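Local atomic coordinates of ABC-type transport system, molybdenum-specific extracellular solute-binding protein (Clostridium difficile, PDB entry 4KD5), a protein that probably binds molybdate or tungstate outside the cell and delivers it to an ABC transporter for import. Residues S11-L16 with I60-K65; N87-I92 with E182-K187. One frame throughout, in Å; residues are numbered along the deposited sequence. Where two conformers were deposited one is given.

Contact 1: S11-L16 with I60-K65. With SBT (2-butanol), chain G.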
ATOM      1  N   SER A  11      -2.616 -11.791  15.063  1.00 47.75           N
ATOM      2  CA  SER A  11      -2.654 -12.965  15.930  1.00 54.08           C
ATOM      3  C   SER A  11      -1.252 -13.562  16.004  1.00 57.87           C
ATOM      4  O   SER A  11      -0.626 -13.807  14.972  1.00 63.94           O
ATOM      5  CB  SER A  11      -3.648 -13.997  15.406  1.00 50.12           C
ATOM      6  OG  SER A  11      -3.412 -14.291  14.047  1.00 60.51           O
ATOM      7  N   ALA A  12      -0.757 -13.781  17.220  1.00 49.35           N
ATOM      8  CA  ALA A  12       0.604 -14.273  17.420  1.00 46.31           C
ATOM      9  C   ALA A  12       0.634 -15.361  18.476  1.00 57.73           C
ATOM     10  O   ALA A  12      -0.259 -15.442  19.314  1.00 63.45           O
ATOM     11  CB  ALA A  12       1.522 -13.138  17.816  1.00 46.33           C
ATOM     12  N   ALA A  13       1.674 -16.189  18.445  1.00 62.15           N
ATOM     13  CA  ALA A  13       1.859 -17.199  19.480  1.00 63.79           C
ATOM     14  C   ALA A  13       2.027 -16.495  20.818  1.00 62.90           C
ATOM     15  O   ALA A  13       2.761 -15.510  20.911  1.00 60.05           O
ATOM     16  CB  ALA A  13       3.070 -18.049  19.177  1.00 45.16           C
ATOM     17  N   ALA A  14       1.371 -17.014  21.855  1.00 61.09           N
ATOM     18  CA  ALA A  14       1.361 -16.376  23.174  1.00 61.18           C
ATOM     19  C   ALA A  14       2.740 -16.186  23.808  1.00 59.46           C
ATOM     20  O   ALA A  14       2.871 -15.505  24.826  1.00 68.24           O
ATOM     21  CB  ALA A  14       0.452 -17.143  24.117  1.00 63.52           C
ATOM     22  N   SER A  15       3.763 -16.773  23.195  0.53 58.31           N
ATOM     23  CA  SER A  15       5.127 -16.644  23.681  0.53 59.44           C
ATOM     24  C   SER A  15       5.738 -15.303  23.284  0.53 57.95           C
ATOM     25  O   SER A  15       6.694 -14.844  23.907  0.53 57.42           O
ATOM     26  CB  SER A  15       5.976 -17.791  23.133  0.53 62.23           C
ATOM     27  OG  SER A  15       5.215 -18.984  23.034  0.53 64.70           O
ATOM     28  N   LEU A  16       5.178 -14.681  22.250  0.53 54.59           N
ATOM     29  CA  LEU A  16       5.702 -13.419  21.726  0.53 55.55           C
ATOM     30  C   LEU A  16       5.178 -12.186  22.456  0.53 57.51           C
ATOM     31  O   LEU A  16       5.587 -11.070  22.147  0.53 58.23           O
ATOM     32  CB  LEU A  16       5.382 -13.279  20.233  0.53 56.23           C
ATOM     33  CG  LEU A  16       6.114 -14.108  19.172  0.53 56.40           C
ATOM     34  CD1 LEU A  16       7.616 -14.007  19.347  0.53 57.94           C
ATOM     35  CD2 LEU A  16       5.677 -15.558  19.184  0.53 58.48           C
ATOM     36  N   ILE A  60       1.488 -14.465  13.174  1.00 45.41           N
ATOM     37  CA  ILE A  60       2.830 -14.905  13.539  1.00 48.44           C
ATOM     38  C   ILE A  60       2.725 -16.243  14.261  1.00 52.41           C
ATOM     39  O   ILE A  60       2.087 -16.341  15.314  1.00 53.80           O
ATOM     40  CB  ILE A  60       3.525 -13.891  14.456  1.00 46.05           C
ATOM     41  CG1 ILE A  60       3.310 -12.467  13.946  1.00 42.82           C
ATOM     42  CG2 ILE A  60       5.008 -14.201  14.565  1.00 47.25           C
ATOM     43  CD1 ILE A  60       3.923 -11.393  14.830  1.00 36.00           C
ATOM     44  N   SER A  61       3.356 -17.273  13.705  1.00 53.86           N
ATOM     45  CA  SER A  61       3.192 -18.626  14.225  1.00 58.73           C
ATOM     46  C   SER A  61       4.406 -19.121  15.004  1.00 62.80           C
ATOM     47  O   SER A  61       5.484 -18.542  14.921  1.00 65.05           O
ATOM     48  CB  SER A  61       2.896 -19.588  13.079  1.00 66.46           C
ATOM     49  OG  SER A  61       2.028 -20.607  13.512  1.00 76.81           O
ATOM     50  N   ALA A  62       4.219 -20.208  15.751  1.00 58.23           N
ATOM     51  CA  ALA A  62       5.298 -20.824  16.520  1.00 64.63           C
ATOM     52  C   ALA A  62       6.052 -21.839  15.671  1.00 75.94           C
ATOM     53  O   ALA A  62       7.217 -22.149  15.934  1.00 87.68           O
ATOM     54  CB  ALA A  62       4.752 -21.489  17.771  1.00 61.78           C
ATOM     55  N   GLY A  63       5.370 -22.375  14.664  1.00 69.51           N
ATOM     56  CA  GLY A  63       5.963 -23.377  13.795  1.00 72.08           C
ATOM     57  C   GLY A  63       5.515 -23.244  12.352  1.00 71.17           C
ATOM     58  O   GLY A  63       4.642 -22.434  12.036  1.00 67.53           O
ATOM     59  N   GLN A  64       6.109 -24.052  11.477  1.00 71.47           N
ATOM     60  CA  GLN A  64       5.829 -23.975  10.045  1.00 67.71           C
ATOM     61  C   GLN A  64       4.630 -24.815   9.615  1.00 69.09           C
ATOM     62  O   GLN A  64       4.094 -24.621   8.526  1.00 72.45           O
ATOM     63  CB  GLN A  64       7.061 -24.387   9.230  1.00 72.64           C
ATOM     64  CG  GLN A  64       8.287 -23.499   9.405  1.00 78.87           C
ATOM     65  CD  GLN A  64       8.276 -22.257   8.522  1.00 84.12           C
ATOM     66  OE1 GLN A  64       9.252 -21.509   8.488  1.00 83.14           O
ATOM     67  NE2 GLN A  64       7.178 -22.034   7.807  1.00 85.07           N
ATOM     68  N   LYS A  65       4.222 -25.745  10.475  1.00 70.40           N
ATOM     69  CA  LYS A  65       3.135 -26.679  10.172  1.00 73.31           C
ATOM     70  C   LYS A  65       1.819 -25.977   9.834  1.00 68.14           C
ATOM     71  O   LYS A  65       1.164 -26.303   8.845  1.00 69.09           O
ATOM     72  CB  LYS A  65       2.934 -27.638  11.353  1.00 79.39           C
ATOM     73  CG  LYS A  65       2.230 -28.945  11.014  1.00 91.09           C
ATOM     74  CD  LYS A  65       0.715 -28.872  11.227  1.00 94.83           C
ATOM     75  CE  LYS A  65       0.027 -30.100  10.624  1.00 97.21           C
ATOM     76  NZ  LYS A  65      -1.431 -30.178  10.940  1.00 93.93           N
TER
HETATM   77  C1  SBT G 302       7.858 -27.800  10.813  1.00 53.40           C
HETATM   78  C2  SBT G 302       7.632 -26.918  12.029  1.00 52.77           C
HETATM   79  C3  SBT G 302       6.440 -27.407  12.837  1.00 49.42           C
HETATM   80  C4  SBT G 302       6.551 -26.976  14.283  1.00 44.49           C
HETATM   81  OH  SBT G 302       8.801 -26.968  12.840  1.00 61.09           O
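The backbone N of I60 donates to the carbonyl O of S11 at 2.9 Å, with 168° at the hydrogen, and this bond joins the end of strand 6-13 to that of strand 58-60. One residue on, the chains begin to separate: A13 N reaches I60 O in a weak, bent bond, and the same oxygen receives a CA-H...O contact from A12 CA at 3.3 Å. Few side-chain atoms meet: A12 CB lies against I60 CB at 4.0 Å, and A13 CB touches A62 CB at 4.1 Å, methyl to methyl. Parallel neighbours ending side by side, each followed by a loop and a helix, are the usual setting of the ligand site in periplasmic-binding-protein folds. Consistent with this, S15 is a predicted molybdate ligand, and A62 N is hydrogen-bonded to OG of S43, another predicted one, at the start of helix 43-52. Farther along the second loop, a 2-butanol molecule lies over the backbone of G63 to K65, its C2 3.3 Å from Q64 N and its C4 3.7 Å from G63 CA, while S61 N donates a backbone hydrogen bond to the carbonyl O of P195 in strand 193-198.

Contact 2: N87-I92 with E182-K187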
ATOM      1  N   ASN A  87      14.374 -19.101  17.528  1.00 65.53           N
ATOM      2  CA  ASN A  87      14.867 -19.215  18.891  1.00 55.55           C
ATOM      3  C   ASN A  87      16.099 -20.101  18.942  1.00 59.39           C
ATOM      4  O   ASN A  87      16.427 -20.776  17.966  1.00 68.03           O
ATOM      5  CB  ASN A  87      13.777 -19.764  19.812  1.00 66.34           C
ATOM      6  CG  ASN A  87      13.598 -18.928  21.058  1.00 65.29           C
ATOM      7  OD1 ASN A  87      14.565 -18.402  21.613  1.00 67.67           O
ATOM      8  ND2 ASN A  87      12.352 -18.789  21.503  1.00 60.50           N
ATOM      9  N   ASP A  88      16.787 -20.085  20.076  1.00 70.24           N
ATOM     10  CA  ASP A  88      17.916 -20.979  20.284  1.00 75.77           C
ATOM     11  C   ASP A  88      17.656 -21.888  21.472  1.00 82.25           C
ATOM     12  O   ASP A  88      17.075 -21.461  22.468  1.00 69.16           O
ATOM     13  CB  ASP A  88      19.208 -20.185  20.495  1.00 82.11           C
ATOM     14  CG  ASP A  88      20.035 -20.072  19.231  1.00 89.42           C
ATOM     15  OD1 ASP A  88      19.985 -21.009  18.410  1.00 94.42           O
ATOM     16  OD2 ASP A  88      20.732 -19.051  19.057  1.00 91.93           O
ATOM     17  N   LEU A  89      18.071 -23.147  21.354  1.00 57.81           N
ATOM     18  CA  LEU A  89      17.970 -24.088  22.464  1.00 50.77           C
ATOM     19  C   LEU A  89      19.247 -23.952  23.281  1.00 50.46           C
ATOM     20  O   LEU A  89      20.349 -24.168  22.764  1.00 42.00           O
ATOM     21  CB  LEU A  89      17.837 -25.520  21.950  1.00 47.79           C
ATOM     22  CG  LEU A  89      16.968 -26.533  22.698  1.00 43.55           C
ATOM     23  CD1 LEU A  89      17.734 -27.807  22.957  1.00 47.30           C
ATOM     24  CD2 LEU A  89      16.439 -25.983  24.002  1.00 47.36           C
ATOM     25  N   VAL A  90      19.109 -23.580  24.549  1.00 50.43           N
ATOM     26  CA  VAL A  90      20.283 -23.325  25.376  1.00 50.74           C
ATOM     27  C   VAL A  90      20.372 -24.221  26.603  1.00 48.33           C
ATOM     28  O   VAL A  90      19.369 -24.775  27.061  1.00 44.68           O
ATOM     29  CB  VAL A  90      20.375 -21.842  25.800  1.00 53.36           C
ATOM     30  CG1 VAL A  90      20.497 -20.948  24.585  1.00 58.44           C
ATOM     31  CG2 VAL A  90      19.158 -21.447  26.628  1.00 50.70           C
ATOM     32  N   LEU A  91      21.590 -24.358  27.119  1.00 53.27           N
ATOM     33  CA  LEU A  91      21.845 -25.098  28.349  1.00 49.40           C
ATOM     34  C   LEU A  91      21.993 -24.116  29.512  1.00 47.10           C
ATOM     35  O   LEU A  91      22.854 -23.232  29.487  1.00 48.13           O
ATOM     36  CB  LEU A  91      23.120 -25.930  28.209  1.00 49.56           C
ATOM     37  CG  LEU A  91      23.580 -26.747  29.418  1.00 53.34           C
ATOM     38  CD1 LEU A  91      22.574 -27.828  29.766  1.00 50.40           C
ATOM     39  CD2 LEU A  91      24.952 -27.360  29.174  1.00 52.95           C
ATOM     40  N   ILE A  92      21.152 -24.265  30.531  1.00 43.59           N
ATOM     41  CA  ILE A  92      21.196 -23.363  31.680  1.00 49.10           C
ATOM     42  C   ILE A  92      21.619 -24.057  32.978  1.00 53.13           C
ATOM     43  O   ILE A  92      21.533 -25.280  33.106  1.00 55.65           O
ATOM     44  CB  ILE A  92      19.846 -22.670  31.914  1.00 52.43           C
ATOM     45  CG1 ILE A  92      18.753 -23.703  32.179  1.00 46.57           C
ATOM     46  CG2 ILE A  92      19.480 -21.773  30.735  1.00 51.86           C
ATOM     47  CD1 ILE A  92      17.464 -23.103  32.678  1.00 45.47           C
ATOM     48  N   GLU A 182      25.799 -22.518  27.705  1.00 59.15           N
ATOM     49  CA  GLU A 182      26.197 -22.682  26.315  1.00 64.84           C
ATOM     50  C   GLU A 182      24.961 -22.822  25.437  1.00 61.71           C
ATOM     51  O   GLU A 182      23.945 -23.371  25.869  1.00 57.27           O
ATOM     52  CB  GLU A 182      27.092 -23.919  26.164  1.00 71.49           C
ATOM     53  CG  GLU A 182      27.746 -24.054  24.796  1.00 75.89           C
ATOM     54  CD  GLU A 182      28.608 -25.301  24.675  1.00 82.57           C
ATOM     55  OE1 GLU A 182      28.862 -25.735  23.533  1.00 88.01           O
ATOM     56  OE2 GLU A 182      29.037 -25.842  25.717  1.00 77.43           O
ATOM     57  N   LYS A 183      25.041 -22.320  24.209  1.00 59.23           N
ATOM     58  CA  LYS A 183      23.952 -22.493  23.259  1.00 57.82           C
ATOM     59  C   LYS A 183      24.237 -23.711  22.394  1.00 59.69           C
ATOM     60  O   LYS A 183      25.340 -23.855  21.869  1.00 61.38           O
ATOM     61  CB  LYS A 183      23.791 -21.247  22.386  1.00 58.08           C
ATOM     62  CG  LYS A 183      23.705 -19.946  23.179  1.00 70.08           C
ATOM     63  CD  LYS A 183      23.080 -18.817  22.366  1.00 73.33           C
ATOM     64  CE  LYS A 183      22.893 -17.568  23.218  1.00 73.38           C
ATOM     65  NZ  LYS A 183      22.094 -16.522  22.521  1.00 74.10           N
ATOM     66  N   THR A 184      23.247 -24.590  22.255  1.00 54.80           N
ATOM     67  CA  THR A 184      23.406 -25.781  21.426  1.00 56.46           C
ATOM     68  C   THR A 184      23.672 -25.373  19.987  1.00 56.29           C
ATOM     69  O   THR A 184      23.140 -24.367  19.515  1.00 54.94           O
ATOM     70  CB  THR A 184      22.176 -26.720  21.492  1.00 59.67           C
ATOM     71  OG1 THR A 184      21.050 -26.101  20.862  1.00 57.57           O
ATOM     72  CG2 THR A 184      21.834 -27.057  22.935  1.00 63.53           C
ATOM     73  N   ASP A 185      24.475 -26.157  19.294  1.00 62.44           N
ATOM     74  CA  ASP A 185      24.759 -25.908  17.901  1.00 69.23           C
ATOM     75  C   ASP A 185      23.472 -26.042  17.109  1.00 72.10           C
ATOM     76  O   ASP A 185      22.699 -26.957  17.317  1.00 68.68           O
ATOM     77  CB  ASP A 185      25.783 -26.923  17.407  1.00 71.41           C
ATOM     78  CG  ASP A 185      26.539 -26.447  16.199  1.00 83.24           C
ATOM     79  OD1 ASP A 185      25.987 -25.649  15.421  1.00 91.26           O
ATOM     80  OD2 ASP A 185      27.691 -26.875  16.017  1.00 88.87           O
ATOM     81  N   GLU A 186      23.257 -25.126  16.182  1.00 78.93           N
ATOM     82  CA  GLU A 186      22.045 -25.129  15.369  1.00 81.52           C
ATOM     83  C   GLU A 186      21.963 -26.337  14.436  1.00 78.92           C
ATOM     84  O   GLU A 186      20.870 -26.771  14.074  1.00 83.75           O
ATOM     85  CB  GLU A 186      21.945 -23.827  14.569  1.00 88.16           C
ATOM     86  CG  GLU A 186      21.791 -22.574  15.420  1.00 94.98           C
ATOM     87  CD  GLU A 186      20.522 -21.806  15.095  1.00 99.98           C
ATOM     88  OE1 GLU A 186      20.343 -20.694  15.634  1.00103.71           O
ATOM     89  OE2 GLU A 186      19.704 -22.317  14.301  1.00 97.28           O
ATOM     90  N   LYS A 187      23.121 -26.870  14.056  1.00 69.61           N
ATOM     91  CA  LYS A 187      23.205 -28.040  13.179  1.00 75.80           C
ATOM     92  C   LYS A 187      22.573 -29.285  13.797  1.00 74.15           C
ATOM     93  O   LYS A 187      22.274 -30.253  13.098  1.00 80.53           O
ATOM     94  CB  LYS A 187      24.670 -28.369  12.873  1.00 84.42           C
ATOM     95  CG  LYS A 187      25.473 -27.288  12.161  1.00 92.33           C
ATOM     96  CD  LYS A 187      26.971 -27.617  12.232  1.00102.84           C
ATOM     97  CE  LYS A 187      27.819 -26.699  11.355  1.00109.66           C
ATOM     98  NZ  LYS A 187      27.730 -27.047   9.909  1.00114.36           N
TER
HETATM   99  O   HOH W   1      16.953 -22.753  15.309  1.00 58.21           O
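The carbonyl oxygen of L89 is gripped twice by T184. T184 N donates to L89 O at 3.0 Å, and T184 OG1 donates to the same L89 O at 2.8 Å, tilted 28° from the carbonyl plane. The hydroxyl reaches it because chi1 of 68° sets OG1 between the backbone N and the carbonyl carbon, folded back beside its own N-H. Two residues along the strand, L91 N donates to E182 O at 2.8 Å. These bonds flank the non-hydrogen-bonded antiparallel pair V90-K183, where the two side chains run side by side and V90 CG1 packs on K183 CG at 3.6 Å. Strand 82-94 is thereby paired with strand 178-183, and its other edge is bonded to strand 164-168. The K183 ammonium also makes a cation-pi contact with F169, and E182 OE2 accepts from M102 N. K183 NZ is 4.5 Å from D88 OD2, too far for a salt bridge. Beyond the strand pair, D88 OD1 lies 2.8 Å from E186 OE1, two acceptors whose carboxylate planes stand 79° apart, while a water donates to E186 OE2. The closeness of D88 and E186 would be repulsive if both were charged, so one of the two may be protonated, or the K183 charge may partly offset the repulsion.

Overall arrangement
Both segments of contact 1 precede those of contact 2 in the chain. Their centres lie about 20 Å apart, with nearest atoms about 7 Å from each other, and the two do not meet. The same branched mixed sheet takes in both: strands 6-13 and 58-60 of contact 1 connect through strand 193-198 to strand 82-94, which pairs with 178-183 in contact 2. In the two-lobed solute-binding fold, contact 1 lies in one lobe and contact 2 in the other, with strands 82-94 and 193-198 running between them. Of the predicted molybdate residues, S15 lies in contact 1 and S43 beside it, whereas A123 and Y168 are near L89 of contact 2, consistent with an anion bound in the cleft between the lobes.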